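Local atomic coordinates of putative branched-chain amino acid ABC transporter (Rhodospirillum rubrum ATCC 11170, PDB entry 3HUT), a protein that probably binds branched-chain amino acids or related ligands outside the cytoplasmic membrane, as the receptor component of an ABC transporter. Residues L7-P12 with V46-A51; S53-D58 with D79-V84; Q116-T121 with T328-K333. One frame throughout, in Å; residues are numbered along the deposited sequence.

In the fold
All three contacts touch the lobe built on the parallel sheet 46-52, 5-11, 73-78, 99-101, 116-118. Contact 1 zips the outermost strand 46-52 to strand 5-11. Contact 2 lies at the C-terminal ends of strands, where the loops into helices 57-69 and 82-95 meet; it adjoins contact 1 through Glu10 O to Asp79 N (2.7 Å) and Leu11 O to Ser53 N (3.0 Å). Contact 3 ties the opposite outermost strand, 116-118, to strand 331-341 of the second sheet; its centre lies about 20 Å from that of contact 1 and about 18 Å from that of contact 2. In this family the ligand pocket lies between the two lobes.

Contact 1: L7-P12 with V46-A51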
ATOM      1  N   LEU A   7     -18.775  -3.959 -13.682  1.00 10.05           N
ATOM      2  CA  LEU A   7     -17.800  -4.371 -12.682  1.00  9.99           C
ATOM      3  C   LEU A   7     -18.496  -4.164 -11.342  1.00 11.01           C
ATOM      4  O   LEU A   7     -19.250  -3.206 -11.174  1.00 10.73           O
ATOM      5  CB  LEU A   7     -16.545  -3.494 -12.725  1.00  8.71           C
ATOM      6  CG  LEU A   7     -15.655  -3.583 -13.967  1.00  8.54           C
ATOM      7  CD1 LEU A   7     -14.547  -2.548 -13.846  1.00  5.98           C
ATOM      8  CD2 LEU A   7     -15.072  -4.987 -14.096  1.00  6.56           C
ATOM      9  N   GLY A   8     -18.265  -5.063 -10.396  1.00  9.97           N
ATOM     10  CA  GLY A   8     -18.875  -4.897  -9.093  1.00  7.54           C
ATOM     11  C   GLY A   8     -17.839  -4.276  -8.182  1.00  7.58           C
ATOM     12  O   GLY A   8     -16.645  -4.382  -8.445  1.00  8.26           O
ATOM     13  N   TYR A   9     -18.277  -3.594  -7.134  1.00  7.48           N
ATOM     14  CA  TYR A   9     -17.335  -3.010  -6.193  1.00  8.03           C
ATOM     15  C   TYR A   9     -17.949  -3.098  -4.806  1.00  8.61           C
ATOM     16  O   TYR A   9     -18.923  -2.408  -4.510  1.00  6.96           O
ATOM     17  CB  TYR A   9     -17.039  -1.547  -6.554  1.00  8.01           C
ATOM     18  CG  TYR A   9     -15.756  -0.989  -5.952  1.00  9.74           C
ATOM     19  CD1 TYR A   9     -15.082   0.070  -6.568  1.00  9.99           C
ATOM     20  CD2 TYR A   9     -15.209  -1.523  -4.783  1.00 10.38           C
ATOM     21  CE1 TYR A   9     -13.889   0.577  -6.041  1.00  9.84           C
ATOM     22  CE2 TYR A   9     -14.020  -1.023  -4.248  1.00  8.85           C
ATOM     23  CZ  TYR A   9     -13.364   0.024  -4.885  1.00  8.81           C
ATOM     24  OH  TYR A   9     -12.173   0.501  -4.381  1.00  9.47           O
ATOM     25  N   GLU A  10     -17.408  -3.981  -3.972  1.00  6.12           N
ATOM     26  CA  GLU A  10     -17.899  -4.106  -2.610  1.00  7.93           C
ATOM     27  C   GLU A  10     -16.955  -3.288  -1.738  1.00  7.84           C
ATOM     28  O   GLU A  10     -15.732  -3.425  -1.830  1.00  7.45           O
ATOM     29  CB  GLU A  10     -17.932  -5.571  -2.155  1.00  6.13           C
ATOM     30  CG  GLU A  10     -16.623  -6.338  -2.314  1.00  6.92           C
ATOM     31  CD  GLU A  10     -16.698  -7.730  -1.706  1.00  9.10           C
ATOM     32  OE1 GLU A  10     -16.625  -7.844  -0.464  1.00  8.36           O
ATOM     33  OE2 GLU A  10     -16.848  -8.712  -2.467  1.00  8.58           O
ATOM     34  N   LEU A  11     -17.533  -2.420  -0.913  1.00  8.61           N
ATOM     35  CA  LEU A  11     -16.769  -1.552  -0.026  1.00  8.48           C
ATOM     36  C   LEU A  11     -17.627  -1.086   1.149  1.00  9.19           C
ATOM     37  O   LEU A  11     -18.859  -1.080   1.073  1.00  8.32           O
ATOM     38  CB  LEU A  11     -16.242  -0.332  -0.797  1.00  8.89           C
ATOM     39  CG  LEU A  11     -17.127   0.337  -1.858  1.00 10.93           C
ATOM     40  CD1 LEU A  11     -18.557   0.463  -1.378  1.00 10.43           C
ATOM     41  CD2 LEU A  11     -16.557   1.704  -2.203  1.00 11.81           C
ATOM     42  N   PRO A  12     -16.982  -0.695   2.254  1.00  9.70           N
ATOM     43  CA  PRO A  12     -17.706  -0.232   3.442  1.00 10.01           C
ATOM     44  C   PRO A  12     -18.178   1.219   3.386  1.00 10.17           C
ATOM     45  O   PRO A  12     -17.366   2.141   3.394  1.00 10.76           O
ATOM     46  CB  PRO A  12     -16.702  -0.482   4.564  1.00 10.71           C
ATOM     47  CG  PRO A  12     -15.388  -0.215   3.897  1.00  9.65           C
ATOM     48  CD  PRO A  12     -15.549  -0.887   2.546  1.00 10.25           C
ATOM     49  N   VAL A  46     -17.946   1.476 -19.446  1.00 15.29           N
ATOM     50  CA  VAL A  46     -17.902   0.576 -18.308  1.00 13.73           C
ATOM     51  C   VAL A  46     -18.599   1.273 -17.153  1.00 13.57           C
ATOM     52  O   VAL A  46     -18.437   2.476 -16.961  1.00 12.72           O
ATOM     53  CB  VAL A  46     -16.451   0.265 -17.867  1.00 15.18           C
ATOM     54  CG1 VAL A  46     -16.468  -0.713 -16.698  1.00 11.96           C
ATOM     55  CG2 VAL A  46     -15.655  -0.310 -19.027  1.00 12.98           C
ATOM     56  N   ASP A  47     -19.387   0.522 -16.396  1.00 14.05           N
ATOM     57  CA  ASP A  47     -20.069   1.102 -15.248  1.00 15.08           C
ATOM     58  C   ASP A  47     -19.762   0.245 -14.037  1.00 13.15           C
ATOM     59  O   ASP A  47     -19.480  -0.944 -14.166  1.00 11.42           O
ATOM     60  CB  ASP A  47     -21.576   1.169 -15.484  1.00 19.19           C
ATOM     61  CG  ASP A  47     -22.287   2.022 -14.447  1.00 24.43           C
ATOM     62  OD1 ASP A  47     -21.732   3.079 -14.066  1.00 24.79           O
ATOM     63  OD2 ASP A  47     -23.400   1.644 -14.022  1.00 28.19           O
ATOM     64  N   ILE A  48     -19.800   0.857 -12.860  1.00 10.54           N
ATOM     65  CA  ILE A  48     -19.521   0.136 -11.631  1.00  9.81           C
ATOM     66  C   ILE A  48     -20.762   0.023 -10.748  1.00  9.70           C
ATOM     67  O   ILE A  48     -21.475   1.002 -10.509  1.00  8.33           O
ATOM     68  CB  ILE A  48     -18.390   0.820 -10.823  1.00  9.95           C
ATOM     69  CG1 ILE A  48     -17.061   0.685 -11.574  1.00 10.74           C
ATOM     70  CG2 ILE A  48     -18.294   0.206  -9.436  1.00  7.85           C
ATOM     71  CD1 ILE A  48     -15.904   1.419 -10.922  1.00 10.92           C
ATOM     72  N   LEU A  49     -21.014  -1.191 -10.282  1.00  8.33           N
ATOM     73  CA  LEU A  49     -22.133  -1.462  -9.399  1.00  9.22           C
ATOM     74  C   LEU A  49     -21.540  -1.594  -7.999  1.00  9.99           C
ATOM     75  O   LEU A  49     -20.819  -2.550  -7.703  1.00 10.30           O
ATOM     76  CB  LEU A  49     -22.825  -2.763  -9.814  1.00 12.16           C
ATOM     77  CG  LEU A  49     -24.146  -3.129  -9.132  1.00 15.87           C
ATOM     78  CD1 LEU A  49     -24.810  -4.281  -9.895  1.00 18.57           C
ATOM     79  CD2 LEU A  49     -23.900  -3.507  -7.685  1.00 21.09           C
ATOM     80  N   TYR A  50     -21.830  -0.619  -7.149  1.00  9.32           N
ATOM     81  CA  TYR A  50     -21.333  -0.614  -5.779  1.00  9.69           C
ATOM     82  C   TYR A  50     -22.261  -1.368  -4.837  1.00  9.66           C
ATOM     83  O   TYR A  50     -23.468  -1.435  -5.058  1.00  8.14           O
ATOM     84  CB  TYR A  50     -21.209   0.824  -5.278  1.00 10.06           C
ATOM     85  CG  TYR A  50     -20.193   1.648  -6.022  1.00  8.75           C
ATOM     86  CD1 TYR A  50     -18.845   1.605  -5.674  1.00 10.14           C
ATOM     87  CD2 TYR A  50     -20.579   2.472  -7.078  1.00 10.42           C
ATOM     88  CE1 TYR A  50     -17.903   2.364  -6.360  1.00 10.08           C
ATOM     89  CE2 TYR A  50     -19.643   3.236  -7.774  1.00 10.07           C
ATOM     90  CZ  TYR A  50     -18.305   3.177  -7.405  1.00 10.57           C
ATOM     91  OH  TYR A  50     -17.376   3.948  -8.070  1.00 10.70           O
ATOM     92  N   ALA A  51     -21.684  -1.927  -3.779  1.00  9.55           N
ATOM     93  CA  ALA A  51     -22.456  -2.650  -2.772  1.00 10.59           C
ATOM     94  C   ALA A  51     -21.830  -2.375  -1.407  1.00 10.44           C
ATOM     95  O   ALA A  51     -20.620  -2.545  -1.227  1.00  9.65           O
ATOM     96  CB  ALA A  51     -22.449  -4.148  -3.068  1.00  9.75           C
TER
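Leu7 O takes the N-H of Leu49 at 2.8 Å (N-H...O angle 174°), the straightest of five bonds in the parallel ladder between strands 7-11 and 46-51. Leu7 N gives to Asp47 O and Tyr9 N to Leu49 O; Ala51 N reaches Tyr9 O at 2.9 Å, and Leu11 N reaches Ala51 O at 3.1 Å. Leu7 and Tyr9 thus spend both backbone polar groups on this partner, whereas Gly8 and Glu10 bond on their other side with Gly75, Leu77 and Asp79. Tyr9 O also meets the CA-H of Tyr50 at 3.3 Å (CA to O). Leu11 O and Ala51 O, both acceptors, lie close together, and Leu11 O is served by Ser53 N. The carboxylate of Glu10 is bonded through OE2 to Tyr92 OH.

Tyr9 has CG anti to the backbone N (chi1 -160°). Its CD1 touches Tyr50 CE1 at 3.6 Å; the ring planes, 23° apart, are slid so far that they barely overlap. Ile48 CG2 lies over the centre of the Tyr50 ring and touches Tyr9 CB at 3.6 Å.

The strands belong to a beta-alpha-beta unit whose helix 18-37 packs Phe24 on Tyr9 and Leu11, while helix 277-296 meets Leu7. From the other face, helix 57-69 brings Phe67 onto Leu49 and Ala51.

Contact 2: S53-D58 with D79-V84; sequences SRDDAD and DFSSTV
Asp79 OD1 is gripped by three donors: Ser53 OG at 2.9 Å on its syn lone pair, Phe80 N at 3.1 Å on its anti lone pair, and water 1 at 2.7 Å. The same water donates to Asp55 OD1 at 2.6 Å and accepts from Ser81 N, so it bridges two carboxylates and would probably ease their mutual repulsion. Asp55 OD1 also receives Ser81 OG at 2.8 Å on its syn lone pair. Both serine hydroxyls work twice, since Ser53 OG accepts from Asp55 N in an ST turn, and Ser81 OG, as N-cap, accepts from Val84 N at 3.1 Å. Val84 CG2 packs obliquely against Asp55, 3.3 Å from OD1. An alanine in place of Asp79 would probably leave the Ser53 hydroxyl without its acceptor, though still held through Asp55 N, Phe80 N without this acceptor too, and the water with Asp55 OD1 as its remaining one here.

The contact joins the start of helix 57-69 to that of helix 82-95, where they leave strands 46-52 and 73-78. Asp56 caps the first helix through Gln59 N, Ala57 packs on Ala87 of the second, and the Phe80 ring stacks with Tyr20 of helix 18-37.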
ATOM      1  N   SER A  53     -20.672  -3.278   1.859  1.00  9.08           N
ATOM      2  CA  SER A  53     -20.315  -4.485   2.591  1.00 10.95           C
ATOM      3  C   SER A  53     -20.352  -4.287   4.108  1.00 10.99           C
ATOM      4  O   SER A  53     -20.360  -5.259   4.864  1.00 11.53           O
ATOM      5  CB  SER A  53     -18.913  -4.939   2.198  1.00 11.22           C
ATOM      6  OG  SER A  53     -17.943  -4.065   2.756  1.00 12.65           O
ATOM      7  N   ARG A  54     -20.355  -3.028   4.542  1.00 10.90           N
ATOM      8  CA  ARG A  54     -20.366  -2.686   5.965  1.00 12.39           C
ATOM      9  C   ARG A  54     -19.151  -3.263   6.688  1.00 12.52           C
ATOM     10  O   ARG A  54     -19.116  -3.308   7.919  1.00 11.94           O
ATOM     11  CB  ARG A  54     -21.638  -3.212   6.638  1.00 13.72           C
ATOM     12  CG  ARG A  54     -22.931  -2.743   5.996  1.00 17.50           C
ATOM     13  CD  ARG A  54     -24.053  -2.692   7.025  1.00 21.75           C
ATOM     14  NE  ARG A  54     -24.223  -3.962   7.726  1.00 22.97           N
ATOM     15  CZ  ARG A  54     -24.745  -5.051   7.179  1.00 24.57           C
ATOM     16  NH1 ARG A  54     -25.153  -5.023   5.917  1.00 25.02           N
ATOM     17  NH2 ARG A  54     -24.862  -6.163   7.890  1.00 24.85           N
ATOM     18  N   ASP A  55     -18.150  -3.683   5.918  1.00 12.38           N
ATOM     19  CA  ASP A  55     -16.947  -4.295   6.477  1.00 11.87           C
ATOM     20  C   ASP A  55     -17.381  -5.471   7.343  1.00 12.47           C
ATOM     21  O   ASP A  55     -16.822  -5.723   8.411  1.00 12.10           O
ATOM     22  CB  ASP A  55     -16.144  -3.293   7.313  1.00 12.28           C
ATOM     23  CG  ASP A  55     -14.745  -3.803   7.636  1.00 15.41           C
ATOM     24  OD1 ASP A  55     -14.127  -4.411   6.738  1.00 16.25           O
ATOM     25  OD2 ASP A  55     -14.254  -3.590   8.768  1.00 15.70           O
ATOM     26  N   ASP A  56     -18.399  -6.177   6.863  1.00 13.01           N
ATOM     27  CA  ASP A  56     -18.953  -7.334   7.562  1.00 14.01           C
ATOM     28  C   ASP A  56     -18.796  -8.580   6.696  1.00 13.63           C
ATOM     29  O   ASP A  56     -19.264  -8.618   5.559  1.00 11.73           O
ATOM     30  CB  ASP A  56     -20.433  -7.075   7.867  1.00 15.07           C
ATOM     31  CG  ASP A  56     -21.089  -8.221   8.603  1.00 18.05           C
ATOM     32  OD1 ASP A  56     -21.436  -9.234   7.957  1.00 18.74           O
ATOM     33  OD2 ASP A  56     -21.247  -8.109   9.835  1.00 20.15           O
ATOM     34  N   ALA A  57     -18.133  -9.598   7.237  1.00 14.39           N
ATOM     35  CA  ALA A  57     -17.894 -10.833   6.499  1.00 13.94           C
ATOM     36  C   ALA A  57     -19.158 -11.461   5.923  1.00 13.79           C
ATOM     37  O   ALA A  57     -19.199 -11.806   4.740  1.00 12.72           O
ATOM     38  CB  ALA A  57     -17.167 -11.835   7.386  1.00 14.27           C
ATOM     39  N   ASP A  58     -20.193 -11.612   6.745  1.00 13.28           N
ATOM     40  CA  ASP A  58     -21.430 -12.215   6.264  1.00 15.00           C
ATOM     41  C   ASP A  58     -22.092 -11.386   5.173  1.00 13.58           C
ATOM     42  O   ASP A  58     -22.661 -11.934   4.234  1.00 12.50           O
ATOM     43  CB  ASP A  58     -22.413 -12.435   7.419  1.00 19.04           C
ATOM     44  CG  ASP A  58     -21.926 -13.479   8.404  1.00 22.71           C
ATOM     45  OD1 ASP A  58     -21.456 -14.545   7.953  1.00 24.15           O
ATOM     46  OD2 ASP A  58     -22.019 -13.240   9.626  1.00 26.14           O
ATOM     47  N   ASP A  79     -13.355  -4.794  -1.636  1.00 23.30           N
ATOM     48  CA  ASP A  79     -13.171  -4.533  -0.236  1.00 17.44           C
ATOM     49  C   ASP A  79     -11.909  -4.126   0.452  1.00 15.41           C
ATOM     50  O   ASP A  79     -10.795  -4.508   0.143  1.00 15.00           O
ATOM     51  CB  ASP A  79     -13.824  -5.662   0.554  1.00 15.03           C
ATOM     52  CG  ASP A  79     -15.153  -5.229   1.176  1.00 16.06           C
ATOM     53  OD1 ASP A  79     -15.124  -4.240   1.938  1.00 12.25           O
ATOM     54  OD2 ASP A  79     -16.216  -5.850   0.915  1.00 13.87           O
ATOM     55  N   PHE A  80     -12.184  -3.292   1.429  1.00 11.45           N
ATOM     56  CA  PHE A  80     -11.232  -2.657   2.281  1.00 11.14           C
ATOM     57  C   PHE A  80     -10.335  -3.532   3.160  1.00 10.36           C
ATOM     58  O   PHE A  80      -9.112  -3.511   3.022  1.00  9.81           O
ATOM     59  CB  PHE A  80     -12.022  -1.696   3.136  1.00 11.09           C
ATOM     60  CG  PHE A  80     -11.211  -1.013   4.110  1.00 11.52           C
ATOM     61  CD1 PHE A  80     -10.265  -0.107   3.683  1.00 13.81           C
ATOM     62  CD2 PHE A  80     -11.318  -1.326   5.455  1.00 14.06           C
ATOM     63  CE1 PHE A  80      -9.418   0.485   4.579  1.00 14.51           C
ATOM     64  CE2 PHE A  80     -10.476  -0.741   6.365  1.00 12.62           C
ATOM     65  CZ  PHE A  80      -9.518   0.167   5.929  1.00 13.66           C
ATOM     66  N   SER A  81     -10.935  -4.278   4.079  1.00  9.65           N
ATOM     67  CA  SER A  81     -10.155  -5.114   4.986  1.00 10.28           C
ATOM     68  C   SER A  81      -9.762  -6.453   4.389  1.00  9.25           C
ATOM     69  O   SER A  81     -10.431  -6.971   3.495  1.00  9.02           O
ATOM     70  CB  SER A  81     -10.925  -5.367   6.282  1.00 11.22           C
ATOM     71  OG  SER A  81     -12.041  -6.205   6.042  1.00 12.44           O
ATOM     72  N   SER A  82      -8.673  -7.016   4.901  1.00  8.85           N
ATOM     73  CA  SER A  82      -8.211  -8.311   4.434  1.00  9.14           C
ATOM     74  C   SER A  82      -9.235  -9.375   4.820  1.00  9.69           C
ATOM     75  O   SER A  82      -9.594 -10.227   4.007  1.00  9.73           O
ATOM     76  CB  SER A  82      -6.848  -8.640   5.053  1.00  8.66           C
ATOM     77  OG  SER A  82      -5.820  -7.890   4.423  1.00  8.91           O
ATOM     78  N   THR A  83      -9.718  -9.309   6.057  1.00  9.84           N
ATOM     79  CA  THR A  83     -10.699 -10.280   6.544  1.00 11.49           C
ATOM     80  C   THR A  83     -11.945 -10.361   5.670  1.00  8.84           C
ATOM     81  O   THR A  83     -12.387 -11.447   5.306  1.00  7.79           O
ATOM     82  CB  THR A  83     -11.151  -9.957   7.983  1.00 13.51           C
ATOM     83  OG1 THR A  83     -10.030 -10.041   8.865  1.00 18.62           O
ATOM     84  CG2 THR A  83     -12.213 -10.948   8.439  1.00 16.23           C
ATOM     85  N   VAL A  84     -12.518  -9.211   5.341  1.00  8.71           N
ATOM     86  CA  VAL A  84     -13.717  -9.191   4.523  1.00  9.43           C
ATOM     87  C   VAL A  84     -13.391  -9.556   3.078  1.00  9.39           C
ATOM     88  O   VAL A  84     -14.164 -10.251   2.417  1.00 11.49           O
ATOM     89  CB  VAL A  84     -14.402  -7.808   4.593  1.00 10.45           C
ATOM     90  CG1 VAL A  84     -15.609  -7.763   3.677  1.00  9.25           C
ATOM     91  CG2 VAL A  84     -14.830  -7.535   6.031  1.00 12.13           C
TER
HETATM   92  O   HOH W   1     -13.726  -4.128   4.233  1.00 14.46           O

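Contact 3: Q116-T121 with T328-K333; sequences QFRAIT and TRETTK
Arg118 has CG between its backbone N and carbonyl carbon (chi1 48°) and its chain bends at chi3, while Glu330 bends at chi2 (55°), which places its CD. Guanidinium and carboxylate meet with their planes nearly coplanar. The resulting salt bridge runs from Arg118 NH1 to Glu330 OE2 at 2.9 Å, on the syn lone pair of the oxygen. OE2 also accepts from Thr331 N at 3.1 Å, from above the carboxylate plane. The rotation of the guanidinium is further fixed by NE and NH2, which donate to Ala104 O and His106 O.

Thr331 OG1 donates to Arg118 O over a short 2.5 Å and receives water 2, which accepts from Arg118 N and donates to Arg329 O. The water therefore stitches the two backbones together where they lack direct bonds of their own. On one flank, Arg329 NH1 gives to Gln116 O at 2.8 Å, the oxygen sitting at the edge of the guanidinium; NH1 is also bonded to Ile110 O. The aliphatic part of Arg329 lies against Phe117, CG touching CE1 at 3.6 Å, and the ring stands almost perpendicular to the guanidinium (88°).

On the other flank, NZ of the extended Lys333 is hydrogen-bonded to Thr319 OG1 and makes a weak bond to Ala119 O at 2.9 Å. Its CG packs against Thr121 CG2 at 3.7 Å. Ile120 O, buried here with no polar partner in the model, abuts Thr331 CB.

Strand 116-118 ends the parallel sheet of one lobe, and strand 331-341 belongs to the sheet of the other. Chain segments bound side by side between lobes are consistent with the hinge region of type I periplasmic binding proteins.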
ATOM      1  N   GLN A 116      -7.527 -14.009  -6.894  1.00  9.07           N
ATOM      2  CA  GLN A 116      -7.309 -12.814  -6.078  1.00  7.35           C
ATOM      3  C   GLN A 116      -6.121 -11.961  -6.511  1.00  8.69           C
ATOM      4  O   GLN A 116      -5.068 -12.479  -6.892  1.00  5.86           O
ATOM      5  CB  GLN A 116      -7.118 -13.189  -4.606  1.00  8.66           C
ATOM      6  CG  GLN A 116      -8.412 -13.396  -3.826  1.00  6.81           C
ATOM      7  CD  GLN A 116      -9.215 -14.571  -4.335  1.00  7.69           C
ATOM      8  OE1 GLN A 116      -8.696 -15.683  -4.462  1.00 10.63           O
ATOM      9  NE2 GLN A 116     -10.494 -14.337  -4.617  1.00  8.94           N
ATOM     10  N   PHE A 117      -6.308 -10.646  -6.439  1.00  7.07           N
ATOM     11  CA  PHE A 117      -5.270  -9.684  -6.794  1.00  7.70           C
ATOM     12  C   PHE A 117      -5.381  -8.523  -5.811  1.00  6.79           C
ATOM     13  O   PHE A 117      -6.452  -8.271  -5.265  1.00  5.42           O
ATOM     14  CB  PHE A 117      -5.480  -9.172  -8.224  1.00  8.36           C
ATOM     15  CG  PHE A 117      -5.424 -10.251  -9.267  1.00  8.16           C
ATOM     16  CD1 PHE A 117      -4.206 -10.659  -9.804  1.00  9.55           C
ATOM     17  CD2 PHE A 117      -6.589 -10.889  -9.684  1.00  9.01           C
ATOM     18  CE1 PHE A 117      -4.155 -11.688 -10.745  1.00  8.94           C
ATOM     19  CE2 PHE A 117      -6.544 -11.917 -10.622  1.00  6.53           C
ATOM     20  CZ  PHE A 117      -5.327 -12.316 -11.150  1.00  6.54           C
ATOM     21  N   ARG A 118      -4.271  -7.829  -5.584  1.00  6.80           N
ATOM     22  CA  ARG A 118      -4.248  -6.690  -4.667  1.00  8.72           C
ATOM     23  C   ARG A 118      -3.470  -5.541  -5.295  1.00  7.82           C
ATOM     24  O   ARG A 118      -2.462  -5.758  -5.976  1.00  7.74           O
ATOM     25  CB  ARG A 118      -3.592  -7.084  -3.336  1.00  9.57           C
ATOM     26  CG  ARG A 118      -2.274  -7.823  -3.499  1.00 13.56           C
ATOM     27  CD  ARG A 118      -1.377  -7.701  -2.275  1.00 16.18           C
ATOM     28  NE  ARG A 118      -2.050  -8.153  -1.071  1.00 21.61           N
ATOM     29  CZ  ARG A 118      -1.752  -9.263  -0.405  1.00 17.83           C
ATOM     30  NH1 ARG A 118      -0.776 -10.056  -0.814  1.00 16.40           N
ATOM     31  NH2 ARG A 118      -2.452  -9.580   0.667  1.00 15.56           N
ATOM     32  N   ALA A 119      -3.938  -4.318  -5.066  1.00  5.81           N
ATOM     33  CA  ALA A 119      -3.276  -3.143  -5.614  1.00  5.67           C
ATOM     34  C   ALA A 119      -2.157  -2.686  -4.687  1.00  7.39           C
ATOM     35  O   ALA A 119      -1.214  -2.024  -5.117  1.00  7.91           O
ATOM     36  CB  ALA A 119      -4.285  -2.020  -5.809  1.00  5.07           C
ATOM     37  N   ILE A 120      -2.264  -3.059  -3.417  1.00  6.51           N
ATOM     38  CA  ILE A 120      -1.280  -2.691  -2.404  1.00  7.25           C
ATOM     39  C   ILE A 120      -0.257  -3.824  -2.269  1.00  7.81           C
ATOM     40  O   ILE A 120      -0.461  -4.907  -2.811  1.00  8.83           O
ATOM     41  CB  ILE A 120      -1.986  -2.462  -1.048  1.00  5.76           C
ATOM     42  CG1 ILE A 120      -1.064  -1.741  -0.065  1.00  7.53           C
ATOM     43  CG2 ILE A 120      -2.420  -3.800  -0.471  1.00  8.32           C
ATOM     44  CD1 ILE A 120      -1.801  -1.232   1.175  1.00 11.07           C
ATOM     45  N   THR A 121       0.848  -3.572  -1.572  1.00  8.93           N
ATOM     46  CA  THR A 121       1.864  -4.611  -1.369  1.00  9.03           C
ATOM     47  C   THR A 121       1.699  -5.120   0.053  1.00 10.05           C
ATOM     48  O   THR A 121       1.012  -4.492   0.856  1.00 10.98           O
ATOM     49  CB  THR A 121       3.304  -4.059  -1.501  1.00 10.15           C
ATOM     50  OG1 THR A 121       3.545  -3.105  -0.460  1.00 12.66           O
ATOM     51  CG2 THR A 121       3.508  -3.380  -2.850  1.00  6.81           C
ATOM     52  N   THR A 328       3.021 -16.073  -8.600  1.00  9.58           N
ATOM     53  CA  THR A 328       2.217 -15.919  -7.386  1.00  9.15           C
ATOM     54  C   THR A 328       1.116 -14.858  -7.397  1.00  9.05           C
ATOM     55  O   THR A 328       0.217 -14.894  -6.546  1.00  9.39           O
ATOM     56  CB  THR A 328       3.109 -15.576  -6.199  1.00  9.90           C
ATOM     57  OG1 THR A 328       3.703 -14.293  -6.430  1.00  7.15           O
ATOM     58  CG2 THR A 328       4.205 -16.621  -6.020  1.00  9.08           C
ATOM     59  N   ARG A 329       1.194 -13.921  -8.340  1.00  7.25           N
ATOM     60  CA  ARG A 329       0.238 -12.817  -8.442  1.00  7.92           C
ATOM     61  C   ARG A 329       0.514 -11.773  -7.356  1.00  7.77           C
ATOM     62  O   ARG A 329      -0.242 -10.824  -7.205  1.00  6.29           O
ATOM     63  CB  ARG A 329      -1.206 -13.312  -8.305  1.00  6.55           C
ATOM     64  CG  ARG A 329      -1.731 -14.066  -9.521  1.00  6.82           C
ATOM     65  CD  ARG A 329      -3.012 -14.837  -9.191  1.00  7.89           C
ATOM     66  NE  ARG A 329      -2.750 -15.939  -8.269  1.00 11.48           N
ATOM     67  CZ  ARG A 329      -3.047 -15.931  -6.973  1.00 12.71           C
ATOM     68  NH1 ARG A 329      -3.635 -14.872  -6.420  1.00 12.00           N
ATOM     69  NH2 ARG A 329      -2.739 -16.977  -6.220  1.00 11.28           N
ATOM     70  N   GLU A 330       1.591 -11.957  -6.596  1.00  8.46           N
ATOM     71  CA  GLU A 330       1.927 -11.009  -5.534  1.00  9.64           C
ATOM     72  C   GLU A 330       2.327  -9.665  -6.143  1.00 10.74           C
ATOM     73  O   GLU A 330       2.980  -9.610  -7.188  1.00  9.35           O
ATOM     74  CB  GLU A 330       3.067 -11.554  -4.665  1.00 10.81           C
ATOM     75  CG  GLU A 330       3.321 -10.723  -3.421  1.00 12.68           C
ATOM     76  CD  GLU A 330       2.074 -10.560  -2.571  1.00 15.62           C
ATOM     77  OE1 GLU A 330       1.653 -11.544  -1.925  1.00 14.70           O
ATOM     78  OE2 GLU A 330       1.511  -9.445  -2.559  1.00 16.65           O
ATOM     79  N   THR A 331       1.940  -8.581  -5.478  1.00  9.92           N
ATOM     80  CA  THR A 331       2.221  -7.237  -5.963  1.00  8.20           C
ATOM     81  C   THR A 331       3.561  -6.664  -5.514  1.00  8.44           C
ATOM     82  O   THR A 331       3.912  -6.731  -4.342  1.00  7.88           O
ATOM     83  CB  THR A 331       1.109  -6.258  -5.513  1.00  8.98           C
ATOM     84  OG1 THR A 331      -0.167  -6.781  -5.894  1.00  8.88           O
ATOM     85  CG2 THR A 331       1.291  -4.890  -6.165  1.00  8.71           C
ATOM     86  N   THR A 332       4.311  -6.116  -6.464  1.00  8.80           N
ATOM     87  CA  THR A 332       5.586  -5.472  -6.170  1.00  9.63           C
ATOM     88  C   THR A 332       5.498  -4.096  -6.820  1.00 10.05           C
ATOM     89  O   THR A 332       4.782  -3.914  -7.808  1.00 10.70           O
ATOM     90  CB  THR A 332       6.800  -6.249  -6.737  1.00 10.52           C
ATOM     91  OG1 THR A 332       6.655  -6.416  -8.151  1.00 10.17           O
ATOM     92  CG2 THR A 332       6.925  -7.617  -6.061  1.00 11.47           C
ATOM     93  N   LYS A 333       6.208  -3.125  -6.263  1.00 10.05           N
ATOM     94  CA  LYS A 333       6.168  -1.771  -6.791  1.00  9.16           C
ATOM     95  C   LYS A 333       7.510  -1.070  -6.717  1.00  8.13           C
ATOM     96  O   LYS A 333       8.356  -1.425  -5.905  1.00  6.25           O
ATOM     97  CB  LYS A 333       5.165  -0.934  -5.997  1.00 10.62           C
ATOM     98  CG  LYS A 333       3.736  -1.420  -6.026  1.00 10.07           C
ATOM     99  CD  LYS A 333       2.858  -0.466  -5.234  1.00 14.72           C
ATOM    100  CE  LYS A 333       1.388  -0.679  -5.553  1.00 13.50           C
ATOM    101  NZ  LYS A 333       0.548   0.267  -4.797  1.00 21.40           N
TER
HETATM  102  O   HOH W   2      -2.065  -8.760  -6.953  1.00  8.32           O
HETATM  103  O   HOH W   3       1.496  -0.450  -1.523  1.00  6.46           O